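Local atomic coordinates of glycosylation Associate Protein 2 (Streptococcus agalactiae serotype V, PDB entry 6OYC), a protein that probably works with its Gap1 and Gap3 partners in the glycosylation and accessory Sec export of a streptococcal surface glycoprotein. Residues F396-V401 and E433-Y438; G334-G339 and L417-L422; S205-G210 and S239-L244; E133-S138 and G255-R260. All coordinates share one frame; numbering follows the deposited sequence.

How the contacts relate
Following the chain from the N terminus, contact 4 opens first, at 133-138, and closes at 255-260 after a long run of strands. Contact 3 (205-210 with 239-244) forms entirely within that loop, their centres about 16 Å apart; contact 4 pairs strands 132-135 and 251-262 in one antiparallel sheet, contact 3 strands 198-208 and 238-247 in another. Contact 2 then opens at 334-339 and contact 1 at 396-401, before contact 2 closes at 417-422 and contact 1 at 433-438. These two therefore cross, and they touch, Leu398 reaching Phe336. They tie the helices following strand 388-392 to each other and to the loop after strand 323-327.

Contact 1. Residues F396-V401 and E433-Y438; sequences FNLGTV and EKLNNY
The flat amide of Asn436 is set against the start of helix 398-403, where residues 397-400 bend round its oxygen and Thr400 takes its nitrogen. A chi1 of -79° sets CG beside the backbone N, and the amide it carries reaches from the side of helix 429-444 to the other segment. OD1 accepts the backbone N-H of Thr400, with Thr400 N and Asn436 OD1 3.1 Å apart; the donor is tilted 24° from the carbonyl plane. On the other branch, Asn436 ND2 gives a hydrogen to Thr400 OG1 at 2.7 Å, so one residue grips both ends of the amide and fixes which way round it sits. The nitrogens of Leu398 and Gly399 are also close to this oxygen but badly angled for bonding; being at a helix start, they would nonetheless probably favour a partial negative charge there. Asn397 crosses Asn436 at about a right angle, the two amide planes 79° apart, and Asn397 CB lies 3.2 Å from Asn436 OD1. Its own amide is held elsewhere, by Trp440 and Asp470. Beside this polar patch, Leu435 CD2 packs against Leu398 CB at 3.5 Å, while Leu435 CG rests 3.4 Å from Gly399 N. Gly399, lacking a side chain, lets the helices come close: Gly399 CA and Leu435 CA are 5.1 Å apart. Leu435 also touches Gln420 of helix 416-424. These helices occupy the insertion between strands 388-392 and 452-458, the place where many alpha/beta-hydrolase folds carry a helical cap.

Contact 2. Residues G334-G339 and L417-L422; sequences GAFYIG and LDIQLL
Ile419 of helix 416-424 meets the loop by pushing its CD1 methyl against the ring of Phe336. Ile419 CD1 is 3.5 Å from Phe336 CD1 and equally close to Phe336 CE1, approaching the ring obliquely, and the two side chains cross at about a right angle. CG1 stands anti to the carbonyl carbon (chi1 -59°) and CD1 continues the chain outward (chi2 176°). Ile419 CD1 is also 3.9 Å from Gly334 O and 4.2 Å from Ala335 CA, so it touches the backbone as well as the ring. One turn further on, Leu422 comes in beside it. Leu422 CD1 packs on Ala335 CB at 3.9 Å, and the other methyl, Leu422 CD2, is 4.3 Å from Gly339 CA. Ala335 thus touches both helix residues. The loop presents this surface because Ala335 to Ile338 form a type I' turn, whose two central residues, Phe336 and Tyr337, both take positive phi. Asp328 helps hold the turn by accepting the N-H groups of Ala335 and Tyr337. Phe336 and Ile419 also meet Leu398, joining this packing to helix 398-403. The two segments meet by van der Waals packing, side chain on side chain and methyl on backbone. It seats the cap-like helices on the loop after strand 323-327 in an alpha/beta-hydrolase-type fold, with Phe336 near, though not touching, a possible and unconfirmed nucleophile elbow and Ser-His-Asp triad.

Contact 3. Residues S205-G210 and S239-L244; sequences SLIVDG and SLAVKL
Ser205 and Ile207 pair with Ala241 and Ser239 in an antiparallel ladder whose strand directions differ by 145°, each pair joined by two backbone hydrogen bonds, with Leu206 and Leu240 as the non-hydrogen-bonded pair between them. On the face bearing Ser205, Ile207, Ser239 and Ala241, Ile207 extends CD1 across to Ala241 CB, 3.9 Å away. Lys243 comes back along this side: its chain bends at chi2 and chi3 (145° and -92°), and Lys243 NZ donates to Ser205 OG at 2.9 Å. That hydroxyl is also hydrogen-bonded to Glu218, which makes a long, weak ion pair with the lysine. At the other end, a water donates to Ile207 O at 3.1 Å and also bonds Ser239 OG at 2.8 Å, adding a bridge beside the last backbone pair. On the reverse face, Leu206 CD1 and Leu240 CD2 meet at 4.0 Å, and both leucines touch Phe180. Strand 198-208 is flanked on its far side by strand 215-222, which bonds Leu206 through Ala216 and Lys217; just before it Asp214 bonds Val208. Strand 238-247 continues the sheet through Leu240 to Ile178 of strand 168-180.

Contact 4. Residues E133-S138 and G255-R260; sequences EKLQVS and GPLHRR
Lys134 runs alongside Pro256 and His258. Lys134 CB is 4.1 Å from Pro256 CB; Lys134 CG then settles over one face of the His258 ring, 3.4 Å from His258 ND1. Lys134 CD continues the contact, 3.5 Å from His258 CE1 and 3.8 Å from Pro256 CB, lying along both the imidazole and the proline on the neighbouring strand. The chain bends at chi3 (-82°), which turns CE away, and NZ finishes on the backbone carbonyls of Pro329 and Leu331. The imidazole is itself held at both nitrogens, by Glu308 and Glu191, which fixes the surface the lysine rides on. On the opposite face of the sheet, Leu135 and Leu257 stand abreast, and Glu133 reaches Arg259. The salt bridge there is loose: Glu133 OE1, also hydrogen-bonded to Tyr131 OH, is 3.5 Å from Arg259 NH2 and stands off the guanidinium plane with no N-H aimed at it. A water completes it, donating to Glu133 OE2 and accepting from Arg259 NE. Four backbone hydrogen bonds join the Glu133-Arg259 and Leu135-Leu257 pairs, and another water bridges Leu135 O and Gly255 O. Strand 251-262 thus lies between strand 132-135 and strand 185-195, which bonds Gly255, His258 and Arg260. Leu135, Leu257 and Arg259 pack against strand 168-180 of the neighbouring sheet, whereas His258 and Arg260 touch strand 283-289.

Contact 1. Residues F396-V401 and E433-Y438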
loop_
_atom_site.group_PDB
_atom_site.type_symbol
_atom_site.label_atom_id
_atom_site.label_comp_id
_atom_site.label_asym_id
_atom_site.label_seq_id
_atom_site.Cartn_x
_atom_site.Cartn_y
_atom_site.Cartn_z
ATOM N N PHE B 396 -1.108 -9.797 -19.900
ATOM C CA PHE B 396 0.288 -9.564 -20.255
ATOM C C PHE B 396 0.463 -8.609 -21.418
ATOM O O PHE B 396 1.547 -8.030 -21.563
ATOM C CB PHE B 396 1.013 -10.872 -20.639
ATOM C CG PHE B 396 0.948 -11.973 -19.602
ATOM C CD1 PHE B 396 0.907 -11.691 -18.246
ATOM C CD2 PHE B 396 0.959 -13.309 -20.005
ATOM C CE1 PHE B 396 0.856 -12.726 -17.302
ATOM C CE2 PHE B 396 0.912 -14.343 -19.076
ATOM C CZ PHE B 396 0.858 -14.051 -17.721
ATOM N N ASN B 397 -0.547 -8.446 -22.259
ATOM C CA ASN B 397 -0.432 -7.659 -23.477
ATOM C C ASN B 397 -1.235 -6.378 -23.270
ATOM O O ASN B 397 -2.401 -6.281 -23.662
ATOM C CB ASN B 397 -0.901 -8.472 -24.682
ATOM C CG ASN B 397 -0.150 -9.796 -24.816
ATOM O OD1 ASN B 397 1.038 -9.822 -25.157
ATOM N ND2 ASN B 397 -0.835 -10.896 -24.529
ATOM N N LEU B 398 -0.595 -5.392 -22.635
ATOM C CA LEU B 398 -1.313 -4.172 -22.275
ATOM C C LEU B 398 -1.659 -3.351 -23.512
ATOM O O LEU B 398 -2.785 -2.849 -23.633
ATOM C CB LEU B 398 -0.484 -3.354 -21.285
ATOM C CG LEU B 398 -0.757 -3.712 -19.828
ATOM C CD1 LEU B 398 0.060 -2.837 -18.888
ATOM C CD2 LEU B 398 -2.244 -3.609 -19.535
ATOM N N GLY B 399 -0.706 -3.206 -24.441
ATOM C CA GLY B 399 -1.001 -2.570 -25.716
ATOM C C GLY B 399 -2.168 -3.206 -26.449
ATOM O O GLY B 399 -2.947 -2.509 -27.107
ATOM N N THR B 400 -2.324 -4.526 -26.323
ATOM C CA THR B 400 -3.500 -5.199 -26.869
ATOM C C THR B 400 -4.763 -4.829 -26.095
ATOM O O THR B 400 -5.820 -4.594 -26.699
ATOM C CB THR B 400 -3.285 -6.717 -26.857
ATOM O OG1 THR B 400 -2.279 -7.068 -27.821
ATOM C CG2 THR B 400 -4.589 -7.462 -27.157
ATOM N N VAL B 401 -4.681 -4.782 -24.760
ATOM C CA VAL B 401 -5.824 -4.327 -23.969
ATOM C C VAL B 401 -6.225 -2.922 -24.393
ATOM O O VAL B 401 -7.417 -2.596 -24.499
ATOM C CB VAL B 401 -5.499 -4.398 -22.467
ATOM C CG1 VAL B 401 -6.663 -3.831 -21.623
ATOM C CG2 VAL B 401 -5.161 -5.842 -22.062
ATOM N N GLU B 433 2.084 -2.095 -29.752
ATOM C CA GLU B 433 2.908 -3.293 -29.843
ATOM C C GLU B 433 4.176 -3.143 -29.009
ATOM O O GLU B 433 4.671 -4.118 -28.430
ATOM C CB GLU B 433 3.226 -3.608 -31.314
ATOM C CG GLU B 433 4.540 -3.019 -31.859
ATOM C CD GLU B 433 4.730 -3.302 -33.350
ATOM O OE1 GLU B 433 3.851 -3.980 -33.923
ATOM O OE2 GLU B 433 5.743 -2.846 -33.944
ATOM N N LYS B 434 4.701 -1.919 -28.928
ATOM C CA LYS B 434 5.856 -1.654 -28.075
ATOM C C LYS B 434 5.545 -1.956 -26.614
ATOM O O LYS B 434 6.388 -2.501 -25.886
ATOM C CB LYS B 434 6.295 -0.194 -28.229
ATOM C CG LYS B 434 7.146 0.124 -29.449
ATOM C CD LYS B 434 7.961 1.399 -29.207
ATOM C CE LYS B 434 8.675 1.849 -30.474
ATOM N NZ LYS B 434 7.729 1.926 -31.628
ATOM N N LEU B 435 4.346 -1.583 -26.164
ATOM C CA LEU B 435 3.941 -1.879 -24.797
ATOM C C LEU B 435 3.765 -3.380 -24.594
ATOM O O LEU B 435 4.131 -3.915 -23.541
ATOM C CB LEU B 435 2.657 -1.119 -24.459
ATOM C CG LEU B 435 1.936 -1.430 -23.148
ATOM C CD1 LEU B 435 2.912 -1.351 -21.993
ATOM C CD2 LEU B 435 0.755 -0.468 -22.928
ATOM N N ASN B 436 3.198 -4.076 -25.583
ATOM C CA ASN B 436 3.172 -5.534 -25.518
ATOM C C ASN B 436 4.586 -6.081 -25.381
ATOM O O ASN B 436 4.865 -6.919 -24.515
ATOM C CB ASN B 436 2.492 -6.111 -26.757
ATOM C CG ASN B 436 0.981 -6.032 -26.686
ATOM O OD1 ASN B 436 0.416 -5.711 -25.650
ATOM N ND2 ASN B 436 0.320 -6.319 -27.798
ATOM N N ASN B 437 5.508 -5.575 -26.194
ATOM C CA ASN B 437 6.855 -6.122 -26.191
ATOM C C ASN B 437 7.596 -5.781 -24.908
ATOM O O ASN B 437 8.478 -6.537 -24.480
ATOM C CB ASN B 437 7.603 -5.632 -27.429
ATOM C CG ASN B 437 7.061 -6.266 -28.709
ATOM O OD1 ASN B 437 6.577 -7.402 -28.690
ATOM N ND2 ASN B 437 7.118 -5.534 -29.812
ATOM N N TYR B 438 7.236 -4.658 -24.280
ATOM C CA TYR B 438 7.803 -4.285 -22.987
ATOM C C TYR B 438 7.685 -5.416 -21.976
ATOM O O TYR B 438 8.626 -5.695 -21.222
ATOM C CB TYR B 438 7.084 -3.041 -22.476
ATOM C CG TYR B 438 7.716 -2.387 -21.279
ATOM C CD1 TYR B 438 8.832 -1.574 -21.419
ATOM C CD2 TYR B 438 7.176 -2.552 -20.015
ATOM C CE1 TYR B 438 9.399 -0.947 -20.326
ATOM C CE2 TYR B 438 7.742 -1.932 -18.914
ATOM C CZ TYR B 438 8.850 -1.129 -19.080
ATOM O OH TYR B 438 9.416 -0.512 -17.998
#

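Contact 2. Residues G334-G339 and L417-L422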
loop_
_atom_site.group_PDB
_atom_site.type_symbol
_atom_site.label_atom_id
_atom_site.label_comp_id
_atom_site.label_asym_id
_atom_site.label_seq_id
_atom_site.Cartn_x
_atom_site.Cartn_y
_atom_site.Cartn_z
ATOM N N GLY B 334 -4.572 1.832 -10.477
ATOM C CA GLY B 334 -3.331 1.090 -10.601
ATOM C C GLY B 334 -2.826 1.187 -12.026
ATOM O O GLY B 334 -3.587 1.430 -12.966
ATOM N N ALA B 335 -1.511 1.010 -12.191
ATOM C CA ALA B 335 -0.890 1.049 -13.506
ATOM C C ALA B 335 0.025 -0.160 -13.712
ATOM O O ALA B 335 1.081 -0.061 -14.356
ATOM C CB ALA B 335 -0.134 2.364 -13.717
ATOM N N PHE B 336 -0.357 -1.309 -13.150
ATOM C CA PHE B 336 0.240 -2.593 -13.509
ATOM C C PHE B 336 1.722 -2.681 -13.120
ATOM O O PHE B 336 2.507 -3.367 -13.778
ATOM C CB PHE B 336 0.047 -2.867 -15.009
ATOM C CG PHE B 336 -1.366 -3.259 -15.367
ATOM C CD1 PHE B 336 -2.390 -2.344 -15.294
ATOM C CD2 PHE B 336 -1.670 -4.561 -15.730
ATOM C CE1 PHE B 336 -3.698 -2.716 -15.586
ATOM C CE2 PHE B 336 -2.962 -4.936 -16.032
ATOM C CZ PHE B 336 -3.980 -4.009 -15.961
ATOM N N TYR B 337 2.119 -1.987 -12.051
ATOM C CA TYR B 337 3.440 -2.117 -11.424
ATOM C C TYR B 337 4.590 -1.829 -12.377
ATOM O O TYR B 337 5.730 -2.217 -12.108
ATOM C CB TYR B 337 3.605 -3.501 -10.775
ATOM C CG TYR B 337 2.479 -3.765 -9.815
ATOM C CD1 TYR B 337 2.542 -3.318 -8.503
ATOM C CD2 TYR B 337 1.302 -4.387 -10.238
ATOM C CE1 TYR B 337 1.478 -3.529 -7.615
ATOM C CE2 TYR B 337 0.252 -4.611 -9.353
ATOM C CZ TYR B 337 0.340 -4.175 -8.051
ATOM O OH TYR B 337 -0.716 -4.381 -7.178
ATOM N N ILE B 338 4.339 -1.122 -13.473
ATOM C CA ILE B 338 5.417 -0.749 -14.378
ATOM C C ILE B 338 5.548 0.764 -14.410
ATOM O O ILE B 338 4.640 1.508 -14.031
ATOM C CB ILE B 338 5.220 -1.318 -15.796
ATOM C CG1 ILE B 338 3.853 -0.943 -16.346
ATOM C CG2 ILE B 338 5.371 -2.845 -15.774
ATOM C CD1 ILE B 338 3.720 -1.218 -17.820
ATOM N N GLY B 339 6.712 1.214 -14.853
ATOM C CA GLY B 339 7.018 2.627 -14.885
ATOM C C GLY B 339 8.501 2.824 -15.089
ATOM O O GLY B 339 9.110 2.094 -15.870
ATOM N N LEU B 417 -5.752 3.084 -21.754
ATOM C CA LEU B 417 -5.191 4.129 -22.606
ATOM C C LEU B 417 -4.254 5.028 -21.815
ATOM O O LEU B 417 -3.174 5.394 -22.293
ATOM C CB LEU B 417 -6.319 4.947 -23.243
ATOM C CG LEU B 417 -7.362 4.132 -24.017
ATOM C CD1 LEU B 417 -8.284 5.024 -24.826
ATOM C CD2 LEU B 417 -6.672 3.116 -24.924
ATOM N N ASP B 418 -4.643 5.382 -20.590
ATOM C CA ASP B 418 -3.748 6.161 -19.740
ATOM C C ASP B 418 -2.517 5.360 -19.350
ATOM O O ASP B 418 -1.419 5.919 -19.249
ATOM C CB ASP B 418 -4.500 6.637 -18.506
ATOM C CG ASP B 418 -5.619 7.600 -18.858
ATOM O OD1 ASP B 418 -5.368 8.560 -19.639
ATOM O OD2 ASP B 418 -6.752 7.384 -18.370
ATOM N N ILE B 419 -2.670 4.051 -19.165
ATOM C CA ILE B 419 -1.515 3.217 -18.859
ATOM C C ILE B 419 -0.544 3.182 -20.036
ATOM O O ILE B 419 0.676 3.227 -19.845
ATOM C CB ILE B 419 -1.982 1.815 -18.444
ATOM C CG1 ILE B 419 -2.899 1.935 -17.221
ATOM C CG2 ILE B 419 -0.789 0.928 -18.140
ATOM C CD1 ILE B 419 -3.511 0.615 -16.753
ATOM N N GLN B 420 -1.060 3.121 -21.273
ATOM C CA GLN B 420 -0.163 3.196 -22.424
ATOM C C GLN B 420 0.486 4.570 -22.529
ATOM O O GLN B 420 1.677 4.677 -22.860
ATOM C CB GLN B 420 -0.891 2.871 -23.732
ATOM C CG GLN B 420 0.077 2.894 -24.931
ATOM C CD GLN B 420 -0.470 2.234 -26.186
ATOM O OE1 GLN B 420 -1.119 1.184 -26.127
ATOM N NE2 GLN B 420 -0.211 2.859 -27.336
ATOM N N LEU B 421 -0.286 5.632 -22.281
ATOM C CA LEU B 421 0.308 6.963 -22.206
ATOM C C LEU B 421 1.424 7.006 -21.176
ATOM O O LEU B 421 2.526 7.491 -21.457
ATOM C CB LEU B 421 -0.750 8.006 -21.866
ATOM C CG LEU B 421 -1.487 8.580 -23.068
ATOM C CD1 LEU B 421 -2.475 9.642 -22.603
ATOM C CD2 LEU B 421 -0.490 9.128 -24.092
ATOM N N LEU B 422 1.157 6.502 -19.970
ATOM C CA LEU B 422 2.196 6.511 -18.949
ATOM C C LEU B 422 3.488 5.907 -19.489
ATOM O O LEU B 422 4.574 6.446 -19.252
ATOM C CB LEU B 422 1.716 5.767 -17.697
ATOM C CG LEU B 422 2.515 5.846 -16.387
ATOM C CD1 LEU B 422 1.646 5.477 -15.175
ATOM C CD2 LEU B 422 3.739 4.954 -16.407
#

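Contact 3. Residues S205-G210 and S239-L244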
loop_
_atom_site.group_PDB
_atom_site.type_symbol
_atom_site.label_atom_id
_atom_site.label_comp_id
_atom_site.label_asym_id
_atom_site.label_seq_id
_atom_site.Cartn_x
_atom_site.Cartn_y
_atom_site.Cartn_z
ATOM N N SER B 205 -7.546 24.731 3.463
ATOM C CA SER B 205 -8.437 25.377 4.427
ATOM C C SER B 205 -9.412 24.361 5.027
ATOM O O SER B 205 -10.141 23.676 4.294
ATOM C CB SER B 205 -9.228 26.523 3.766
ATOM O OG SER B 205 -8.391 27.465 3.103
ATOM N N LEU B 206 -9.459 24.296 6.357
ATOM C CA LEU B 206 -10.339 23.366 7.063
ATOM C C LEU B 206 -11.673 24.049 7.382
ATOM O O LEU B 206 -11.745 24.919 8.260
ATOM C CB LEU B 206 -9.662 22.867 8.333
ATOM C CG LEU B 206 -10.482 21.941 9.238
ATOM C CD1 LEU B 206 -11.004 20.732 8.461
ATOM C CD2 LEU B 206 -9.615 21.512 10.433
ATOM N N ILE B 207 -12.729 23.646 6.676
ATOM C CA ILE B 207 -14.084 24.142 6.914
ATOM C C ILE B 207 -14.729 23.275 7.994
ATOM O O ILE B 207 -14.848 22.059 7.823
ATOM C CB ILE B 207 -14.916 24.123 5.612
ATOM C CG1 ILE B 207 -14.255 24.993 4.529
ATOM C CG2 ILE B 207 -16.370 24.577 5.869
ATOM C CD1 ILE B 207 -14.306 24.391 3.125
ATOM N N VAL B 208 -15.155 23.900 9.097
ATOM C CA VAL B 208 -15.678 23.142 10.237
ATOM C C VAL B 208 -16.920 22.374 9.838
ATOM O O VAL B 208 -17.799 22.889 9.132
ATOM C CB VAL B 208 -16.003 24.061 11.429
ATOM C CG1 VAL B 208 -16.713 23.270 12.547
ATOM C CG2 VAL B 208 -14.758 24.707 11.946
ATOM N N ASP B 209 -17.016 21.146 10.326
ATOM C CA ASP B 209 -18.149 20.297 10.006
ATOM C C ASP B 209 -19.480 20.996 10.257
ATOM O O ASP B 209 -19.686 21.610 11.303
ATOM C CB ASP B 209 -18.071 19.028 10.832
ATOM C CG ASP B 209 -18.376 17.827 10.024
ATOM O OD1 ASP B 209 -19.416 17.840 9.306
ATOM O OD2 ASP B 209 -17.556 16.884 10.095
ATOM N N GLY B 210 -20.387 20.880 9.292
ATOM C CA GLY B 210 -21.707 21.458 9.423
ATOM C C GLY B 210 -21.782 22.970 9.330
ATOM O O GLY B 210 -22.851 23.532 9.575
ATOM N N SER B 239 -14.097 19.507 6.508
ATOM C CA SER B 239 -13.595 19.109 5.203
ATOM C C SER B 239 -12.641 20.175 4.695
ATOM O O SER B 239 -12.618 21.309 5.189
ATOM C CB SER B 239 -14.720 18.862 4.193
ATOM O OG SER B 239 -15.541 19.999 4.031
ATOM N N LEU B 240 -11.835 19.788 3.713
ATOM C CA LEU B 240 -10.768 20.626 3.197
ATOM C C LEU B 240 -11.157 21.241 1.860
ATOM O O LEU B 240 -11.717 20.565 0.996
ATOM C CB LEU B 240 -9.490 19.818 2.998
ATOM C CG LEU B 240 -8.868 19.158 4.214
ATOM C CD1 LEU B 240 -7.561 18.473 3.791
ATOM C CD2 LEU B 240 -8.650 20.206 5.318
ATOM N N ALA B 241 -10.831 22.518 1.690
ATOM C CA ALA B 241 -10.777 23.156 0.381
ATOM C C ALA B 241 -9.318 23.372 -0.004
ATOM O O ALA B 241 -8.504 23.787 0.829
ATOM C CB ALA B 241 -11.519 24.490 0.383
ATOM N N VAL B 242 -8.979 23.079 -1.258
ATOM C CA VAL B 242 -7.589 23.076 -1.703
ATOM C C VAL B 242 -7.450 24.061 -2.845
ATOM O O VAL B 242 -8.214 23.987 -3.816
ATOM C CB VAL B 242 -7.133 21.672 -2.142
ATOM C CG1 VAL B 242 -5.694 21.715 -2.657
ATOM C CG2 VAL B 242 -7.252 20.716 -0.991
ATOM N N LYS B 243 -6.496 24.998 -2.708
ATOM C CA LYS B 243 -6.141 25.985 -3.723
ATOM C C LYS B 243 -4.649 25.888 -4.028
ATOM O O LYS B 243 -3.840 25.610 -3.142
ATOM C CB LYS B 243 -6.467 27.422 -3.257
ATOM C CG LYS B 243 -7.931 27.662 -2.919
ATOM C CD LYS B 243 -8.104 28.646 -1.762
ATOM C CE LYS B 243 -8.182 27.932 -0.406
ATOM N NZ LYS B 243 -8.810 28.827 0.630
ATOM N N LEU B 244 -4.274 26.131 -5.276
ATOM C CA LEU B 244 -2.869 26.153 -5.666
ATOM C C LEU B 244 -2.512 27.543 -6.194
ATOM O O LEU B 244 -3.258 28.121 -6.986
ATOM C CB LEU B 244 -2.568 25.065 -6.703
ATOM C CG LEU B 244 -1.133 24.905 -7.233
ATOM C CD1 LEU B 244 -0.921 23.535 -7.763
ATOM C CD2 LEU B 244 -0.897 25.840 -8.375
HETATM O O HOH W 1 -17.138 20.876 6.106
#

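Contact 4. Residues E133-S138 and G255-R260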
loop_
_atom_site.group_PDB
_atom_site.type_symbol
_atom_site.label_atom_id
_atom_site.label_comp_id
_atom_site.label_asym_id
_atom_site.label_seq_id
_atom_site.Cartn_x
_atom_site.Cartn_y
_atom_site.Cartn_z
ATOM N N GLU B 133 -7.992 7.657 -1.527
ATOM C CA GLU B 133 -8.596 7.888 -2.831
ATOM C C GLU B 133 -7.950 9.119 -3.444
ATOM O O GLU B 133 -7.194 9.846 -2.792
ATOM C CB GLU B 133 -10.122 8.023 -2.738
ATOM C CG GLU B 133 -10.618 9.329 -2.165
ATOM C CD GLU B 133 -12.151 9.399 -2.125
ATOM O OE1 GLU B 133 -12.794 8.408 -1.747
ATOM O OE2 GLU B 133 -12.721 10.450 -2.468
ATOM N N LYS B 134 -8.232 9.320 -4.723
ATOM C CA LYS B 134 -7.595 10.355 -5.525
ATOM C C LYS B 134 -8.606 11.430 -5.919
ATOM O O LYS B 134 -9.757 11.127 -6.240
ATOM C CB LYS B 134 -6.957 9.751 -6.792
ATOM C CG LYS B 134 -5.577 9.130 -6.551
ATOM C CD LYS B 134 -5.220 8.109 -7.590
ATOM C CE LYS B 134 -5.868 6.751 -7.275
ATOM N NZ LYS B 134 -5.471 5.748 -8.294
ATOM N N LEU B 135 -8.178 12.688 -5.844
ATOM C CA LEU B 135 -8.841 13.791 -6.530
ATOM C C LEU B 135 -8.128 13.937 -7.867
ATOM O O LEU B 135 -6.952 14.338 -7.913
ATOM C CB LEU B 135 -8.770 15.075 -5.705
ATOM C CG LEU B 135 -9.729 15.120 -4.510
ATOM C CD1 LEU B 135 -9.192 14.311 -3.308
ATOM C CD2 LEU B 135 -9.977 16.537 -4.088
ATOM N N GLN B 136 -8.818 13.556 -8.940
ATOM C CA GLN B 136 -8.260 13.557 -10.286
ATOM C C GLN B 136 -8.271 14.969 -10.884
ATOM O O GLN B 136 -9.075 15.826 -10.496
ATOM C CB GLN B 136 -9.046 12.593 -11.183
ATOM C CG GLN B 136 -9.057 11.135 -10.701
ATOM C CD GLN B 136 -7.703 10.439 -10.897
ATOM O OE1 GLN B 136 -6.781 10.987 -11.506
ATOM N NE2 GLN B 136 -7.588 9.233 -10.376
ATOM N N VAL B 137 -7.394 15.190 -11.875
ATOM C CA VAL B 137 -7.210 16.524 -12.434
ATOM C C VAL B 137 -8.478 17.036 -13.096
ATOM O O VAL B 137 -8.584 18.238 -13.374
ATOM C CB VAL B 137 -6.021 16.585 -13.436
ATOM C CG1 VAL B 137 -4.692 16.382 -12.721
ATOM C CG2 VAL B 137 -6.186 15.597 -14.590
ATOM N N SER B 138 -9.451 16.162 -13.356
ATOM C CA SER B 138 -10.713 16.644 -13.904
ATOM C C SER B 138 -11.452 17.524 -12.906
ATOM O O SER B 138 -12.188 18.425 -13.314
ATOM C CB SER B 138 -11.597 15.474 -14.322
ATOM O OG SER B 138 -11.855 14.648 -13.212
ATOM N N GLY B 255 -0.556 15.620 -11.453
ATOM C CA GLY B 255 -1.227 14.346 -11.519
ATOM C C GLY B 255 -2.260 14.241 -10.415
ATOM O O GLY B 255 -2.701 15.246 -9.862
ATOM N N PRO B 256 -2.664 13.022 -10.066
ATOM C CA PRO B 256 -3.664 12.868 -9.010
ATOM C C PRO B 256 -3.200 13.494 -7.704
ATOM O O PRO B 256 -2.013 13.494 -7.369
ATOM C CB PRO B 256 -3.803 11.345 -8.865
ATOM C CG PRO B 256 -3.186 10.766 -10.105
ATOM C CD PRO B 256 -2.123 11.728 -10.513
ATOM N N LEU B 257 -4.165 14.019 -6.954
ATOM C CA LEU B 257 -3.961 14.390 -5.559
ATOM C C LEU B 257 -4.514 13.256 -4.702
ATOM O O LEU B 257 -5.725 13.003 -4.707
ATOM C CB LEU B 257 -4.644 15.724 -5.240
ATOM C CG LEU B 257 -4.861 16.041 -3.761
ATOM C CD1 LEU B 257 -3.510 16.217 -3.069
ATOM C CD2 LEU B 257 -5.721 17.301 -3.581
ATOM N N HIS B 258 -3.630 12.568 -3.978
ATOM C CA HIS B 258 -4.009 11.462 -3.108
ATOM C C HIS B 258 -4.371 11.984 -1.736
ATOM O O HIS B 258 -3.679 12.850 -1.190
ATOM C CB HIS B 258 -2.867 10.456 -2.946
ATOM C CG HIS B 258 -2.387 9.868 -4.228
ATOM N ND1 HIS B 258 -2.805 8.636 -4.679
ATOM C CD2 HIS B 258 -1.502 10.326 -5.146
ATOM C CE1 HIS B 258 -2.206 8.363 -5.824
ATOM N NE2 HIS B 258 -1.406 9.369 -6.127
ATOM N N ARG B 259 -5.407 11.392 -1.142
ATOM C CA ARG B 259 -5.705 11.623 0.266
ATOM C C ARG B 259 -5.932 10.289 0.959
ATOM O O ARG B 259 -6.611 9.413 0.420
ATOM C CB ARG B 259 -6.919 12.545 0.430
ATOM C CG ARG B 259 -8.245 11.971 -0.063
ATOM C CD ARG B 259 -9.033 11.514 1.132
ATOM N NE ARG B 259 -10.412 11.221 0.789
ATOM C CZ ARG B 259 -11.255 10.579 1.591
ATOM N NH1 ARG B 259 -10.852 10.162 2.790
ATOM N NH2 ARG B 259 -12.495 10.361 1.200
ATOM N N ARG B 260 -5.353 10.127 2.153
ATOM C CA ARG B 260 -5.292 8.832 2.827
ATOM C C ARG B 260 -5.552 8.982 4.319
ATOM O O ARG B 260 -5.205 10.001 4.932
ATOM C CB ARG B 260 -3.916 8.152 2.618
ATOM C CG ARG B 260 -3.643 7.775 1.169
ATOM C CD ARG B 260 -2.164 7.474 0.872
ATOM N NE ARG B 260 -1.966 7.322 -0.570
ATOM C CZ ARG B 260 -0.864 7.686 -1.211
ATOM N NH1 ARG B 260 0.152 8.206 -0.535
ATOM N NH2 ARG B 260 -0.770 7.511 -2.522
HETATM O O HOH W 2 -11.852 12.509 -1.246
HETATM O O HOH W 3 -5.411 16.299 -9.248
#